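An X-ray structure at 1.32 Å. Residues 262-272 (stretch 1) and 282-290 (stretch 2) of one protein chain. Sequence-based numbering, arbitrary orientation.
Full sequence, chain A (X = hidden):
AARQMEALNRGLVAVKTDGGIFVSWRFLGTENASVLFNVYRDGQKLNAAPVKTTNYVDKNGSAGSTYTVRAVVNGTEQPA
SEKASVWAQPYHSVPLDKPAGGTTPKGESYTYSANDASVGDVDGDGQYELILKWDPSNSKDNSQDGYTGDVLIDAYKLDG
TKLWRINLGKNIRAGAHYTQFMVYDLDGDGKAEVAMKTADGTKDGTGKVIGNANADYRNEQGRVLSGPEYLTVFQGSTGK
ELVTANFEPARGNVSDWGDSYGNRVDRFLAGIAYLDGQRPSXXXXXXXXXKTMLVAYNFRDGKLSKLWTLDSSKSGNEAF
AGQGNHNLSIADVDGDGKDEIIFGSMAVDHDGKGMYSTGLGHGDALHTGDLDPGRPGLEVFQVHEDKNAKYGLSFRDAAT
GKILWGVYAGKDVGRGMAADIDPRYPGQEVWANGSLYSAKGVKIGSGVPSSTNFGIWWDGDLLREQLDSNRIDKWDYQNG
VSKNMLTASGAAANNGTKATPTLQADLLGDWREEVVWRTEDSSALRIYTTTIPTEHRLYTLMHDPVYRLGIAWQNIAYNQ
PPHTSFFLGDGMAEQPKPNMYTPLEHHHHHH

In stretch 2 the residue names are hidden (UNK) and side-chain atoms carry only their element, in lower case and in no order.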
# COMPACT_ATOMS: atom_id res chain seq x y z
N GLY A 262 9.12 13.84 22.88
CA GLY A 262 9.39 12.71 21.99
C GLY A 262 8.31 12.38 20.98
O GLY A 262 8.21 11.24 20.53
N ASN A 263 7.52 13.36 20.57
CA ASN A 263 6.44 13.12 19.61
C ASN A 263 6.94 13.30 18.18
O ASN A 263 7.05 12.34 17.40
CB ASN A 263 5.26 14.03 19.94
CG ASN A 263 4.07 13.84 19.00
OD1 ASN A 263 4.21 13.45 17.84
ND2 ASN A 263 2.88 14.17 19.50
N ARG A 264 7.31 14.53 17.85
CA ARG A 264 7.64 14.91 16.48
C ARG A 264 8.86 14.20 15.92
O ARG A 264 8.90 13.88 14.72
CB ARG A 264 7.80 16.43 16.40
CG ARG A 264 6.47 17.16 16.47
CD ARG A 264 6.65 18.60 16.91
NE ARG A 264 5.39 19.34 16.94
CZ ARG A 264 4.47 19.24 17.89
NH1 ARG A 264 4.64 18.43 18.94
NH2 ARG A 264 3.36 19.98 17.80
N VAL A 265 9.83 13.93 16.79
CA VAL A 265 11.07 13.25 16.41
C VAL A 265 10.81 11.87 15.79
O VAL A 265 11.58 11.42 14.94
CB VAL A 265 12.02 13.13 17.63
CG1 VAL A 265 11.37 12.34 18.77
CG2 VAL A 265 13.36 12.51 17.24
N ASP A 266 9.73 11.21 16.21
CA ASP A 266 9.50 9.83 15.84
C ASP A 266 8.34 9.67 14.87
O ASP A 266 7.60 8.68 14.91
CB ASP A 266 9.30 8.98 17.10
CG ASP A 266 10.61 8.65 17.81
OD1 ASP A 266 11.70 8.88 17.23
OD2 ASP A 266 10.52 8.17 18.96
N ARG A 267 8.21 10.64 13.96
CA ARG A 267 7.17 10.60 12.93
C ARG A 267 7.80 10.11 11.64
O ARG A 267 8.41 10.88 10.90
CB ARG A 267 6.53 11.98 12.76
CG ARG A 267 5.75 12.43 13.99
CD ARG A 267 4.51 11.58 14.20
NE ARG A 267 3.70 12.12 15.28
CZ ARG A 267 2.39 11.92 15.40
NH1 ARG A 267 1.74 11.21 14.49
NH2 ARG A 267 1.73 12.45 16.41
N PHE A 268 7.65 8.82 11.36
CA PHE A 268 8.33 8.19 10.23
C PHE A 268 7.38 7.89 9.08
O PHE A 268 6.22 7.54 9.30
CB PHE A 268 9.00 6.89 10.67
CG PHE A 268 10.04 7.08 11.73
CD1 PHE A 268 11.32 7.50 11.39
CD2 PHE A 268 9.74 6.87 13.07
CE1 PHE A 268 12.31 7.69 12.36
CE2 PHE A 268 10.71 7.04 14.05
CZ PHE A 268 11.98 7.47 13.70
N LEU A 269 7.92 7.99 7.87
CA LEU A 269 7.30 7.45 6.66
C LEU A 269 8.38 6.75 5.85
O LEU A 269 9.57 6.84 6.18
CB LEU A 269 6.60 8.54 5.83
CG LEU A 269 5.55 9.39 6.54
CD1 LEU A 269 5.19 10.60 5.68
CD2 LEU A 269 4.32 8.54 6.87
N ALA A 270 7.98 6.02 4.82
CA ALA A 270 8.94 5.33 3.97
C ALA A 270 8.29 5.04 2.65
O ALA A 270 7.06 5.06 2.53
CB ALA A 270 9.44 4.03 4.63
N GLY A 271 9.11 4.76 1.64
CA GLY A 271 8.59 4.44 0.33
C GLY A 271 9.60 3.77 -0.56
O GLY A 271 10.79 3.72 -0.25
N ILE A 272 9.10 3.23 -1.67
CA ILE A 272 9.92 2.80 -2.79
C ILE A 272 9.67 3.77 -3.94
O ILE A 272 8.53 4.07 -4.27
CB ILE A 272 9.55 1.37 -3.25
CG1 ILE A 272 9.76 0.34 -2.13
CG2 ILE A 272 10.32 0.99 -4.51
CD1 ILE A 272 11.19 0.14 -1.65
N UNK A 282 15.03 3.19 -2.08
CA UNK A 282 14.34 3.18 -0.80
C UNK A 282 14.34 4.58 -0.20
O UNK A 282 15.39 5.21 -0.13
c UNK A 282 14.62 2.13 1.59
c UNK A 282 15.65 1.36 2.40
c UNK A 282 15.08 2.22 0.14
c UNK A 282 13.25 1.45 1.63
N UNK A 283 13.18 5.05 0.23
CA UNK A 283 13.05 6.37 0.87
C UNK A 283 12.71 6.17 2.34
O UNK A 283 11.77 5.46 2.67
c UNK A 283 12.05 7.19 -1.31
c UNK A 283 11.88 8.62 0.82
c UNK A 283 13.33 7.81 -1.85
c UNK A 283 11.92 7.20 0.22
N UNK A 284 13.49 6.80 3.23
CA UNK A 284 13.16 6.86 4.66
C UNK A 284 13.00 8.32 5.02
O UNK A 284 13.86 9.15 4.69
c UNK A 284 12.83 2.59 5.05
s UNK A 284 13.10 3.85 6.27
c UNK A 284 14.28 6.25 5.52
c UNK A 284 14.43 4.75 5.39
N UNK A 285 11.90 8.65 5.70
CA UNK A 285 11.66 10.03 6.12
C UNK A 285 11.46 10.14 7.62
O UNK A 285 11.13 9.16 8.31
c UNK A 285 10.41 10.26 3.94
c UNK A 285 10.44 10.66 5.40
o UNK A 285 9.23 10.22 6.01
N UNK A 286 11.66 11.34 8.14
CA UNK A 286 11.52 11.59 9.57
C UNK A 286 11.04 13.00 9.75
O UNK A 286 11.60 13.93 9.16
c UNK A 286 14.72 9.69 14.42
n UNK A 286 13.91 10.54 13.79
c UNK A 286 12.79 11.41 11.81
n UNK A 286 14.42 9.30 15.66
n UNK A 286 15.82 9.24 13.83
c UNK A 286 14.11 11.01 12.43
c UNK A 286 12.86 11.39 10.28
N UNK A 287 10.01 13.16 10.56
CA UNK A 287 9.41 14.47 10.81
C UNK A 287 8.38 14.87 9.78
O UNK A 287 8.44 14.49 8.61
N UNK A 288 7.42 15.68 10.23
CA UNK A 288 6.58 16.43 9.31
C UNK A 288 5.90 17.64 9.90
O UNK A 288 5.62 18.59 9.17
c UNK A 288 5.57 15.57 8.54
c UNK A 288 4.64 12.04 9.57
c UNK A 288 3.25 13.57 10.81
c UNK A 288 3.63 12.27 10.49
o UNK A 288 3.02 11.21 11.11
c UNK A 288 4.91 14.42 9.26
c UNK A 288 5.26 13.11 8.95
c UNK A 288 3.88 14.64 10.17
N UNK A 289 5.66 17.66 11.21
CA UNK A 289 5.00 18.83 11.80
C UNK A 289 5.87 20.08 11.77
O UNK A 289 5.35 21.20 11.64
o UNK A 289 0.63 14.56 13.83
c UNK A 289 1.59 15.53 13.68
c UNK A 289 2.23 17.76 13.08
c UNK A 289 2.90 15.23 13.99
c UNK A 289 4.62 18.54 13.24
c UNK A 289 1.25 16.79 13.22
c UNK A 289 3.88 16.20 13.84
c UNK A 289 3.56 17.48 13.39
N UNK A 290 7.18 19.90 11.94
CA UNK A 290 8.12 21.00 11.86
C UNK A 290 9.31 20.48 11.05
O UNK A 290 9.13 20.15 9.87
c UNK A 290 8.51 21.48 13.25
O HOH W 1 7.33 15.75 13.14
O HOH W 2 8.38 11.68 8.11
O HOH W 3 4.19 8.87 10.81
O HOH W 4 11.58 6.36 8.11

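Position 282 carries four carbons, the chain forking at the second, and one tip lies 4.1 Å from Ile 272 CD1. A fork one carbon removed from CB marks Leu 282, and that tip is its CD1. The two aliphatic side chains lie on the same face of the sheet and meet in an apolar contact, which suits a buried site.

Position 283 also has four carbons, but the fork is at the first and one arm is two carbons long; its backbone N donates to Gly 271 O (2.8 Å). This is Ile 283. Its O accepts from Gly 271 N (2.9 Å), completing an antiparallel hydrogen-bonded pair. A branched CB suits extended backbone, and glycine opposite leaves the pair's contact largely to the main chain. The same carbonyl O of Ile 283 also lies 3.1 Å from Ala 270 CA, a CA-H...O contact.

At position 284 an unbranched chain runs through two carbons, a sulfur and a last carbon, which lies 3.7 Å from Ala 270 CB. This is Met 284, and that carbon is CE. The small alanine is met by a long, flexible side chain in an apolar contact.

Position 285 has one carbon bearing an oxygen and a carbon, the oxygen 3.1 Å from Leu 269 CB. It is Thr 285. Its backbone N donates to Leu 269 O (3.0 Å), while Leu 269 N makes weak bonds to Thr 285 O (3.4 Å) and OG1 (3.2 Å). The hydroxyl also donates to water 2, which in turn donates to Arg 267 O. A beta-branched residue with a polar arm thus fits the strand and serves its buried polar surroundings.

Position 286 shows three carbons, a nitrogen 2.7 Å from Val 265 O, then a carbon carrying two more nitrogens: the guanidinium of Arg 286. NE donates to Val 265 O, nearly straight, and NH2 forms a salt bridge with Asp 266 OD1 (3.2 Å). Both acceptors lie at the guanidinium's edge, where its N-H groups point, while Phe 268 CE1 covers one face.

Position 287 has no side-chain atoms, and its N donates to Arg 267 O (2.8 Å). It is Gly 287. With phi/psi of 85/151°, a CB would be jammed against the preceding carbonyl O.

Position 288 has one carbon and a six-carbon ring bearing an oxygen, with Arg 267 CB over the ring face, 3.9 Å from the centroid: Tyr 288. The flat ring offers its face to this CH-pi contact, while water 3 links Tyr 288 OH to Phe 268 O.

Position 289 has the same composition, a ring carbon lying 3.5 Å from Arg 267 NE; hence Tyr 289. That carbon, CE2, lies over one face of the Arg 267 guanidinium, while Asn 263 OD1 accepts from Arg 267 NE and NH2. The ring is broad enough to meet Arg 264 too, its CD2 3.8 Å from Arg 264 CG.

Position 290, with a single carbon no nearer than 5.0 Å to stretch 1, is Ala 290; this contact does not specify it.

The contact therefore has two parts: an antiparallel ladder of pairs from 282 to 286, with backbone hydrogen bonds at Ile 283 and Thr 285 (one there weak) and one more from Gly 287 N to Arg 267 O, then a loop whose tyrosines pack against Arg 267. Arg 286 ties the ladder to the turn preceding Phe 268.

Stretch 2, residues 282-290: LIMTRGYYA
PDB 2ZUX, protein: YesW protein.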